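Local coordinates for fatty acid synthase 1, isoform A (Drosophila melanogaster, PDB 6FN6), which probably catalyses the de novo synthesis of long-chain saturated fatty acids with NADPH, and is represented by its modifying region of dehydratase, enoylreductase and ketoreductase domains, at residues T1051-F1056 / G1092-A1097; Q1044-I1049 / E1086-S1091; K363-E368 / T388-N393. One frame throughout, in Å; residues are numbered along the deposited sequence.

Contact 1 (T1051-F1056 / G1092-A1097)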
loop_
_atom_site.group_PDB
_atom_site.type_symbol
_atom_site.label_atom_id
_atom_site.label_comp_id
_atom_site.label_asym_id
_atom_site.label_seq_id
_atom_site.Cartn_x
_atom_site.Cartn_y
_atom_site.Cartn_z
ATOM N N THR A 1051 -18.394 -54.149 -32.318
ATOM C CA THR A 1051 -17.312 -54.421 -33.256
ATOM C C THR A 1051 -16.126 -53.465 -33.118
ATOM O O THR A 1051 -15.111 -53.635 -33.793
ATOM C CB THR A 1051 -17.829 -54.372 -34.706
ATOM O OG1 THR A 1051 -18.563 -53.161 -34.922
ATOM C CG2 THR A 1051 -18.730 -55.559 -34.981
ATOM N N GLU A 1052 -16.249 -52.470 -32.244
ATOM C CA GLU A 1052 -15.162 -51.523 -32.001
ATOM C C GLU A 1052 -14.703 -51.581 -30.550
ATOM O O GLU A 1052 -14.025 -50.671 -30.070
ATOM C CB GLU A 1052 -15.597 -50.097 -32.341
ATOM C CG GLU A 1052 -15.915 -49.867 -33.805
ATOM C CD GLU A 1052 -14.679 -49.587 -34.639
ATOM O OE1 GLU A 1052 -13.889 -48.695 -34.259
ATOM O OE2 GLU A 1052 -14.499 -50.258 -35.678
ATOM N N LEU A 1053 -15.064 -52.658 -29.859
ATOM C CA LEU A 1053 -14.686 -52.839 -28.463
ATOM C C LEU A 1053 -13.186 -53.070 -28.325
ATOM O O LEU A 1053 -12.623 -53.951 -28.975
ATOM C CB LEU A 1053 -15.463 -54.006 -27.851
ATOM C CG LEU A 1053 -15.126 -54.384 -26.408
ATOM C CD1 LEU A 1053 -16.388 -54.479 -25.571
ATOM C CD2 LEU A 1053 -14.366 -55.695 -26.371
ATOM N N ASP A 1054 -12.543 -52.256 -27.494
ATOM C CA ASP A 1054 -11.101 -52.349 -27.285
ATOM C C ASP A 1054 -10.776 -53.033 -25.958
ATOM O O ASP A 1054 -9.698 -53.609 -25.804
ATOM C CB ASP A 1054 -10.452 -50.962 -27.324
ATOM C CG ASP A 1054 -10.675 -50.248 -28.644
ATOM O OD1 ASP A 1054 -10.197 -50.749 -29.681
ATOM O OD2 ASP A 1054 -11.316 -49.178 -28.642
ATOM N N TYR A 1055 -11.698 -52.964 -25.000
ATOM C CA TYR A 1055 -11.452 -53.523 -23.673
ATOM C C TYR A 1055 -12.649 -54.281 -23.115
ATOM O O TYR A 1055 -13.798 -53.874 -23.275
ATOM C CB TYR A 1055 -11.045 -52.413 -22.695
ATOM C CG TYR A 1055 -9.948 -51.533 -23.233
ATOM C CD1 TYR A 1055 -8.661 -52.023 -23.395
ATOM C CD2 TYR A 1055 -10.201 -50.220 -23.600
ATOM C CE1 TYR A 1055 -7.655 -51.233 -23.900
ATOM C CE2 TYR A 1055 -9.198 -49.417 -24.106
ATOM C CZ TYR A 1055 -7.926 -49.932 -24.253
ATOM O OH TYR A 1055 -6.918 -49.147 -24.760
ATOM N N PHE A 1056 -12.346 -55.395 -22.456
ATOM C CA PHE A 1056 -13.325 -56.184 -21.728
ATOM C C PHE A 1056 -12.658 -56.597 -20.428
ATOM O O PHE A 1056 -11.926 -57.587 -20.383
ATOM C CB PHE A 1056 -13.774 -57.407 -22.530
ATOM C CG PHE A 1056 -14.958 -58.125 -21.938
ATOM C CD1 PHE A 1056 -14.791 -59.016 -20.889
ATOM C CD2 PHE A 1056 -16.232 -57.928 -22.441
ATOM C CE1 PHE A 1056 -15.876 -59.684 -20.345
ATOM C CE2 PHE A 1056 -17.320 -58.595 -21.901
ATOM C CZ PHE A 1056 -17.138 -59.474 -20.851
ATOM N N GLY A 1092 -9.768 -64.495 -30.122
ATOM C CA GLY A 1092 -9.357 -63.226 -30.700
ATOM C C GLY A 1092 -10.177 -62.032 -30.254
ATOM O O GLY A 1092 -10.644 -61.250 -31.080
ATOM N N PHE A 1093 -10.365 -61.901 -28.945
ATOM C CA PHE A 1093 -11.081 -60.762 -28.387
ATOM C C PHE A 1093 -10.303 -60.181 -27.212
ATOM O O PHE A 1093 -9.540 -60.893 -26.559
ATOM C CB PHE A 1093 -12.485 -61.166 -27.931
ATOM C CG PHE A 1093 -13.444 -61.417 -29.060
ATOM C CD1 PHE A 1093 -13.929 -60.366 -29.817
ATOM C CD2 PHE A 1093 -13.874 -62.704 -29.353
ATOM C CE1 PHE A 1093 -14.817 -60.589 -30.852
ATOM C CE2 PHE A 1093 -14.762 -62.936 -30.387
ATOM C CZ PHE A 1093 -15.235 -61.874 -31.138
ATOM N N PRO A 1094 -10.495 -58.881 -26.933
ATOM C CA PRO A 1094 -9.868 -58.322 -25.733
ATOM C C PRO A 1094 -10.471 -58.919 -24.472
ATOM O O PRO A 1094 -11.689 -59.076 -24.394
ATOM C CB PRO A 1094 -10.180 -56.824 -25.822
ATOM C CG PRO A 1094 -10.580 -56.574 -27.231
ATOM C CD PRO A 1094 -11.175 -57.852 -27.736
ATOM N N GLY A 1095 -9.633 -59.244 -23.496
ATOM C CA GLY A 1095 -10.120 -59.788 -22.246
ATOM C C GLY A 1095 -9.059 -59.731 -21.177
ATOM O O GLY A 1095 -7.961 -60.254 -21.352
ATOM N N THR A 1096 -9.407 -59.119 -20.053
ATOM C CA THR A 1096 -8.460 -58.906 -18.976
ATOM C C THR A 1096 -9.162 -59.050 -17.642
ATOM O O THR A 1096 -10.179 -58.403 -17.395
ATOM C CB THR A 1096 -7.815 -57.500 -19.047
ATOM O OG1 THR A 1096 -7.418 -57.210 -20.392
ATOM C CG2 THR A 1096 -6.600 -57.422 -18.133
ATOM N N ALA A 1097 -8.625 -59.909 -16.788
ATOM C CA ALA A 1097 -9.126 -60.041 -15.432
ATOM C C ALA A 1097 -8.141 -59.363 -14.491
ATOM O O ALA A 1097 -6.947 -59.668 -14.508
ATOM C CB ALA A 1097 -9.314 -61.500 -15.066
HETATM O O HOH W 1 -9.203 -56.113 -22.016
#

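Contact 2 (Q1044-I1049 / E1086-S1091)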
loop_
_atom_site.group_PDB
_atom_site.type_symbol
_atom_site.label_atom_id
_atom_site.label_comp_id
_atom_site.label_asym_id
_atom_site.label_seq_id
_atom_site.Cartn_x
_atom_site.Cartn_y
_atom_site.Cartn_z
ATOM N N GLN A 1044 -20.679 -62.842 -24.503
ATOM C CA GLN A 1044 -21.241 -63.539 -25.653
ATOM C C GLN A 1044 -21.789 -62.579 -26.712
ATOM O O GLN A 1044 -21.456 -62.691 -27.890
ATOM C CB GLN A 1044 -22.348 -64.481 -25.172
ATOM C CG GLN A 1044 -23.150 -65.162 -26.265
ATOM C CD GLN A 1044 -24.212 -66.085 -25.697
ATOM O OE1 GLN A 1044 -24.180 -66.437 -24.517
ATOM N NE2 GLN A 1044 -25.171 -66.468 -26.533
ATOM N N PHE A 1045 -22.606 -61.622 -26.285
ATOM C CA PHE A 1045 -23.312 -60.746 -27.217
ATOM C C PHE A 1045 -22.462 -59.580 -27.715
ATOM O O PHE A 1045 -22.718 -59.045 -28.794
ATOM C CB PHE A 1045 -24.585 -60.209 -26.562
ATOM C CG PHE A 1045 -25.618 -61.264 -26.294
ATOM C CD1 PHE A 1045 -26.280 -61.884 -27.339
ATOM C CD2 PHE A 1045 -25.924 -61.640 -24.998
ATOM C CE1 PHE A 1045 -27.230 -62.856 -27.097
ATOM C CE2 PHE A 1045 -26.872 -62.611 -24.749
ATOM C CZ PHE A 1045 -27.525 -63.222 -25.801
ATOM N N SER A 1046 -21.463 -59.175 -26.935
ATOM C CA SER A 1046 -20.581 -58.092 -27.352
ATOM C C SER A 1046 -19.789 -58.510 -28.589
ATOM O O SER A 1046 -19.463 -57.678 -29.436
ATOM C CB SER A 1046 -19.631 -57.687 -26.221
ATOM O OG SER A 1046 -18.780 -58.754 -25.849
ATOM N N ARG A 1047 -19.481 -59.800 -28.685
ATOM C CA ARG A 1047 -18.771 -60.342 -29.843
ATOM C C ARG A 1047 -19.514 -60.021 -31.134
ATOM O O ARG A 1047 -18.899 -59.789 -32.171
ATOM C CB ARG A 1047 -18.585 -61.856 -29.714
ATOM C CG ARG A 1047 -17.695 -62.291 -28.562
ATOM C CD ARG A 1047 -17.575 -63.801 -28.513
ATOM N NE ARG A 1047 -16.918 -64.272 -27.294
ATOM C CZ ARG A 1047 -16.280 -65.436 -27.186
ATOM N NH1 ARG A 1047 -16.197 -66.258 -28.226
ATOM N NH2 ARG A 1047 -15.716 -65.777 -26.036
ATOM N N ASP A 1048 -20.841 -60.035 -31.068
ATOM C CA ASP A 1048 -21.676 -59.797 -32.240
ATOM C C ASP A 1048 -21.971 -58.309 -32.427
ATOM O O ASP A 1048 -21.944 -57.796 -33.545
ATOM C CB ASP A 1048 -22.992 -60.571 -32.126
ATOM C CG ASP A 1048 -22.782 -62.071 -32.000
ATOM O OD1 ASP A 1048 -21.794 -62.587 -32.564
ATOM O OD2 ASP A 1048 -23.608 -62.735 -31.337
ATOM N N ILE A 1049 -22.261 -57.627 -31.324
ATOM C CA ILE A 1049 -22.723 -56.246 -31.367
ATOM C C ILE A 1049 -21.560 -55.261 -31.408
ATOM O O ILE A 1049 -21.467 -54.428 -32.311
ATOM C CB ILE A 1049 -23.633 -55.946 -30.159
ATOM C CG1 ILE A 1049 -24.828 -56.905 -30.133
ATOM C CG2 ILE A 1049 -24.121 -54.501 -30.196
ATOM C CD1 ILE A 1049 -25.529 -56.973 -28.793
ATOM N N GLU A 1086 -9.831 -65.487 -20.659
ATOM C CA GLU A 1086 -8.896 -66.359 -21.355
ATOM C C GLU A 1086 -9.517 -66.848 -22.656
ATOM O O GLU A 1086 -8.896 -66.795 -23.715
ATOM C CB GLU A 1086 -8.507 -67.555 -20.485
ATOM C CG GLU A 1086 -7.424 -68.432 -21.105
ATOM C CD GLU A 1086 -7.141 -69.688 -20.300
ATOM O OE1 GLU A 1086 -8.049 -70.157 -19.580
ATOM O OE2 GLU A 1086 -6.010 -70.210 -20.391
ATOM N N GLN A 1087 -10.754 -67.319 -22.565
ATOM C CA GLN A 1087 -11.459 -67.852 -23.720
ATOM C C GLN A 1087 -11.631 -66.772 -24.780
ATOM O O GLN A 1087 -11.459 -67.024 -25.973
ATOM C CB GLN A 1087 -12.821 -68.413 -23.302
ATOM C CG GLN A 1087 -12.743 -69.732 -22.547
ATOM C CD GLN A 1087 -12.263 -70.880 -23.412
ATOM O OE1 GLN A 1087 -11.060 -71.087 -23.582
ATOM N NE2 GLN A 1087 -13.203 -71.639 -23.961
ATOM N N ARG A 1088 -11.984 -65.569 -24.338
ATOM C CA ARG A 1088 -12.154 -64.442 -25.243
ATOM C C ARG A 1088 -10.888 -64.217 -26.076
ATOM O O ARG A 1088 -10.956 -64.061 -27.295
ATOM C CB ARG A 1088 -12.518 -63.178 -24.462
ATOM C CG ARG A 1088 -13.995 -63.085 -24.079
ATOM C CD ARG A 1088 -14.296 -61.787 -23.327
ATOM N NE ARG A 1088 -14.003 -60.604 -24.136
ATOM C CZ ARG A 1088 -14.865 -60.024 -24.967
ATOM N NH1 ARG A 1088 -16.095 -60.498 -25.108
ATOM N NH2 ARG A 1088 -14.493 -58.958 -25.662
ATOM N N GLN A 1089 -9.736 -64.192 -25.413
ATOM C CA GLN A 1089 -8.470 -63.989 -26.107
ATOM C C GLN A 1089 -8.174 -65.124 -27.081
ATOM O O GLN A 1089 -7.641 -64.890 -28.167
ATOM C CB GLN A 1089 -7.313 -63.852 -25.111
ATOM C CG GLN A 1089 -7.277 -62.525 -24.376
ATOM C CD GLN A 1089 -5.891 -62.188 -23.856
ATOM O OE1 GLN A 1089 -4.888 -62.746 -24.307
ATOM N NE2 GLN A 1089 -5.828 -61.269 -22.900
ATOM N N VAL A 1090 -8.508 -66.351 -26.689
ATOM C CA VAL A 1090 -8.326 -67.499 -27.566
ATOM C C VAL A 1090 -9.055 -67.234 -28.874
ATOM O O VAL A 1090 -8.499 -67.418 -29.954
ATOM C CB VAL A 1090 -8.821 -68.804 -26.899
ATOM C CG1 VAL A 1090 -8.871 -69.957 -27.912
ATOM C CG2 VAL A 1090 -7.941 -69.173 -25.720
ATOM N N SER A 1091 -10.298 -66.778 -28.766
ATOM C CA SER A 1091 -11.126 -66.512 -29.937
ATOM C C SER A 1091 -10.860 -65.129 -30.537
ATOM O O SER A 1091 -11.646 -64.634 -31.343
ATOM C CB SER A 1091 -12.609 -66.651 -29.579
ATOM O OG SER A 1091 -12.898 -67.950 -29.092
#

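Contact 3 (K363-E368 / T388-N393)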
loop_
_atom_site.group_PDB
_atom_site.type_symbol
_atom_site.label_atom_id
_atom_site.label_comp_id
_atom_site.label_asym_id
_atom_site.label_seq_id
_atom_site.Cartn_x
_atom_site.Cartn_y
_atom_site.Cartn_z
ATOM N N LYS A 363 28.200 -73.264 9.888
ATOM C CA LYS A 363 28.316 -74.718 9.907
ATOM C C LYS A 363 28.925 -75.239 8.611
ATOM O O LYS A 363 28.687 -74.694 7.533
ATOM C CB LYS A 363 26.948 -75.363 10.138
ATOM C CG LYS A 363 26.477 -75.302 11.583
ATOM C CD LYS A 363 25.218 -76.125 11.802
ATOM C CE LYS A 363 24.747 -76.047 13.247
ATOM N NZ LYS A 363 25.725 -76.652 14.195
ATOM N N ASP A 364 29.710 -76.303 8.731
ATOM C CA ASP A 364 30.367 -76.918 7.583
ATOM C C ASP A 364 29.418 -77.939 6.967
ATOM O O ASP A 364 29.124 -78.971 7.568
ATOM C CB ASP A 364 31.682 -77.580 8.006
ATOM C CG ASP A 364 32.509 -78.050 6.825
ATOM O OD1 ASP A 364 32.142 -77.733 5.675
ATOM O OD2 ASP A 364 33.530 -78.734 7.049
ATOM N N VAL A 365 28.944 -77.645 5.760
ATOM C CA VAL A 365 27.902 -78.446 5.124
ATOM C C VAL A 365 28.329 -79.903 4.955
ATOM O O VAL A 365 27.484 -80.783 4.789
ATOM C CB VAL A 365 27.502 -77.828 3.764
ATOM C CG1 VAL A 365 28.669 -77.870 2.784
ATOM C CG2 VAL A 365 26.287 -78.541 3.182
ATOM N N LEU A 366 29.630 -80.162 5.000
ATOM C CA LEU A 366 30.124 -81.528 4.896
ATOM C C LEU A 366 30.024 -82.222 6.257
ATOM O O LEU A 366 30.415 -81.658 7.279
ATOM C CB LEU A 366 31.568 -81.559 4.376
ATOM C CG LEU A 366 31.783 -81.138 2.914
ATOM C CD1 LEU A 366 31.826 -79.625 2.769
ATOM C CD2 LEU A 366 33.043 -81.765 2.338
ATOM N N LYS A 367 29.490 -83.443 6.255
ATOM C CA LYS A 367 29.330 -84.267 7.465
ATOM C C LYS A 367 28.235 -83.853 8.458
ATOM O O LYS A 367 27.950 -84.620 9.378
ATOM C CB LYS A 367 30.657 -84.393 8.227
ATOM C CG LYS A 367 31.360 -85.728 7.982
ATOM C CD LYS A 367 31.650 -86.431 9.306
ATOM C CE LYS A 367 31.956 -87.908 9.105
ATOM N NZ LYS A 367 32.199 -88.601 10.398
ATOM N N GLU A 368 27.623 -82.680 8.316
ATOM C CA GLU A 368 26.591 -82.300 9.282
ATOM C C GLU A 368 25.487 -81.457 8.640
ATOM O O GLU A 368 25.718 -80.786 7.634
ATOM C CB GLU A 368 27.207 -81.528 10.459
ATOM C CG GLU A 368 27.616 -80.097 10.134
ATOM C CD GLU A 368 28.316 -79.409 11.294
ATOM O OE1 GLU A 368 28.381 -80.005 12.389
ATOM O OE2 GLU A 368 28.793 -78.268 11.113
ATOM N N THR A 388 28.942 -86.618 -2.342
ATOM C CA THR A 388 27.503 -86.426 -2.201
ATOM C C THR A 388 27.155 -85.868 -0.822
ATOM O O THR A 388 25.990 -85.609 -0.524
ATOM C CB THR A 388 26.735 -87.746 -2.405
ATOM O OG1 THR A 388 27.004 -88.630 -1.310
ATOM C CG2 THR A 388 27.153 -88.418 -3.703
ATOM N N LYS A 389 28.170 -85.689 0.016
ATOM C CA LYS A 389 27.959 -85.276 1.397
ATOM C C LYS A 389 27.235 -83.933 1.481
ATOM O O LYS A 389 26.407 -83.723 2.368
ATOM C CB LYS A 389 29.300 -85.219 2.131
ATOM C CG LYS A 389 29.804 -86.597 2.548
ATOM C CD LYS A 389 31.266 -86.582 2.962
ATOM C CE LYS A 389 31.719 -87.969 3.392
ATOM N NZ LYS A 389 33.175 -88.027 3.694
ATOM N N THR A 390 27.549 -83.024 0.561
ATOM C CA THR A 390 26.877 -81.730 0.509
ATOM C C THR A 390 25.379 -81.939 0.298
ATOM O O THR A 390 24.552 -81.348 0.992
ATOM C CB THR A 390 27.443 -80.838 -0.615
ATOM O OG1 THR A 390 28.857 -80.685 -0.445
ATOM C CG2 THR A 390 26.788 -79.465 -0.601
ATOM N N LEU A 391 25.041 -82.787 -0.668
ATOM C CA LEU A 391 23.650 -83.116 -0.955
ATOM C C LEU A 391 22.977 -83.795 0.232
ATOM O O LEU A 391 21.870 -83.426 0.622
ATOM C CB LEU A 391 23.565 -84.021 -2.186
ATOM C CG LEU A 391 22.182 -84.567 -2.547
ATOM C CD1 LEU A 391 21.219 -83.440 -2.862
ATOM C CD2 LEU A 391 22.279 -85.535 -3.718
ATOM N N GLU A 392 23.654 -84.791 0.798
ATOM C CA GLU A 392 23.100 -85.578 1.896
ATOM C C GLU A 392 22.614 -84.702 3.047
ATOM O O GLU A 392 21.484 -84.850 3.514
ATOM C CB GLU A 392 24.142 -86.574 2.412
ATOM C CG GLU A 392 24.050 -87.946 1.767
ATOM C CD GLU A 392 25.174 -88.868 2.192
ATOM O OE1 GLU A 392 25.804 -88.598 3.235
ATOM O OE2 GLU A 392 25.423 -89.869 1.488
ATOM N N ASN A 393 23.465 -83.786 3.494
ATOM C CA ASN A 393 23.146 -82.957 4.651
ATOM C C ASN A 393 22.122 -81.891 4.291
ATOM O O ASN A 393 21.445 -81.353 5.164
ATOM C CB ASN A 393 24.414 -82.315 5.212
ATOM C CG ASN A 393 25.347 -83.332 5.839
ATOM O OD1 ASN A 393 24.918 -84.190 6.610
ATOM N ND2 ASN A 393 26.629 -83.244 5.508
#

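Contact 1 (T1051-F1056 / G1092-A1097)
Phe1056 O receives two hydrogens from the facing chain: the backbone N-H of Thr1096 and a CA hydrogen of Gly1095. The first makes a true hydrogen bond, with Thr1096 N 3.0 Å from Phe1056 O, an angle of 154° at the hydrogen and the donor tilted 20° from the carbonyl plane. The second is a CA-H...O contact, Gly1095 CA lying 3.4 Å from the same Phe1056 O. A water links these strands once more: it accepts from Phe1056 N at 3.3 Å and sits 2.7 Å from Thr1096 OG1, so a water bridges the strands beside the direct bond.

Ahead of the paired residues the contact passes to the ring of Pro1094. Pro1094 CB rests 3.3 Å from Asp1054 O, while Pro1094 CG reaches Leu1053 CD2 at 4.0 Å, the two side chains crossing at a slant. The carboxylate of Asp1054 turns elsewhere, to a salt bridge with Lys925. Phe1056 meets Pro1094 through Phe1056 CB, which is 3.3 Å from Pro1094 O. Phe1056 CG stands anti to the backbone N (chi1 -170°), and the ring leads away from 1092-1097 to pack on Thr1039 and Asp1043 and to form a cation-pi contact with Arg1088.

Segment 1092-1097 reaches the strand by a short loop from a helix end, where Gly1092 is the C-prime residue of a Schellman motif. Strand 1055-1060, helix 1072-1090 and the neighbouring parallel strand 1096-1099 thus make a beta-alpha-beta crossover, as expected of the Rossmann fold of a ketoreductase domain.

Contact 2 (Q1044-I1049 / E1086-S1091)
Arg1047 and Arg1088 meet between two helices and pass at a slant, their guanidinium planes turned 78° apart. Arg1047 runs extended from CG to NE and brings its NH2 to 3.7 Å from Arg1088 CG, so that one cation lies against the aliphatic part of the other arginine. Arg1088 instead bends at chi3 (61°), which turns its NE out of the extended line to where it donates to Pro1094 O and ties its helix to the following loop. The charged groups are close, Arg1047 NE being 4.4 Å from Arg1088 NH1, and the repulsion is probably offset by Asp1043, whose OD1 makes salt bridges with both of these nitrogens.

At the edge of the Arg1088 guanidinium, near its plane, Ser1046 OG comes within 3.3 Å of Arg1088 NH1. The same hydroxyl is hydrogen-bonded to the carbonyl oxygens of Leu1042 and Asp1043 in its own helix. Elsewhere in the contact Arg1047 NH1 stops 3.8 Å from Ser1091 OG, just past the helix end. An alanine in place of Arg1047 would probably deprive Asp1043 of one of its cationic partners and open a gap beside Arg1088 CG and Ser1091.

The axes of 1044-1049 and 1086-1090 approach no closer than 12.3 Å and run 29° from parallel, so long side chains do the bridging. Neighbouring, roughly parallel helices that each connect parallel strands are characteristic of the Rossmann fold, here in the ketoreductase domain.

Contact 3 (K363-E368 / T388-N393)
Val365 makes both the apolar and the polar part of this contact. Val365 CG2, anti to the backbone N, meets Thr390 CG2 at 3.9 Å, the two branched side chains crossing at an angle, and the valine side chain also touches Asn311. The carbonyl of Val365 takes the one direct hydrogen bond between the segments: Asn393 ND2 lies 2.7 Å from Val365 O, with 143° at the hydrogen and the donor tilted 24° from the carbonyl plane. The acceptor is likewise tilted out of the amide plane of Asn393.

Leu366 follows and makes a more distant contact, Leu366 CG lying 4.5 Å from Thr390 OG1. With Lys367 (phi 73°) it has the backbone angles of the two central residues of a type II turn, and the side-chain amide of Asn393 is set against that turn. The turn belongs to the loop after strand 359-362, at the margin of a sheet whose strand order and antiparallel strand 438-445 match the class I methyltransferase fold, consistent with the pseudo-methyltransferase domain of animal fatty acid synthases; in sequence, helix 389-395 falls between strands 374-380 and 402-409.

The Lys367 side chain starts away from the helix, and Lys367 NZ stays 6.8 Å from Lys389 NZ, two like charges not in contact. Lys367 N and Glu368 N lie near Asn393 ND2 without hydrogen bonding to it. At Glu368 the backbone carbonyl packs against Asn393, its oxygen meeting CB and CG of the asparagine. The carboxylate of Glu368 bonds within its own segment, Glu368 OE2 accepting from Asp364 N at 3.2 Å through its anti lone pair.

In the fold
Contact 3 comes first along the chain and closes before the others open; it lies in a different part of the molecule, its centre about 55 Å from that of contact 1 and about 56 Å from that of contact 2. The latter two are neighbours in the ketoreductase domain, with centres about 7 Å apart, and their segments alternate in sequence: helix 1034-1049, strand 1055-1060, helix 1072-1090, strand 1096-1099. Contact 1 joins the two strands and contact 2 the two helices. Arg1088 of contact 2 also packs on contact 1, so both lie where the helices cover the strands of one Rossmann domain. Contact 3, unlike them, sets a loop against a helix, in a sheet consistent with the pseudo-methyltransferase domain.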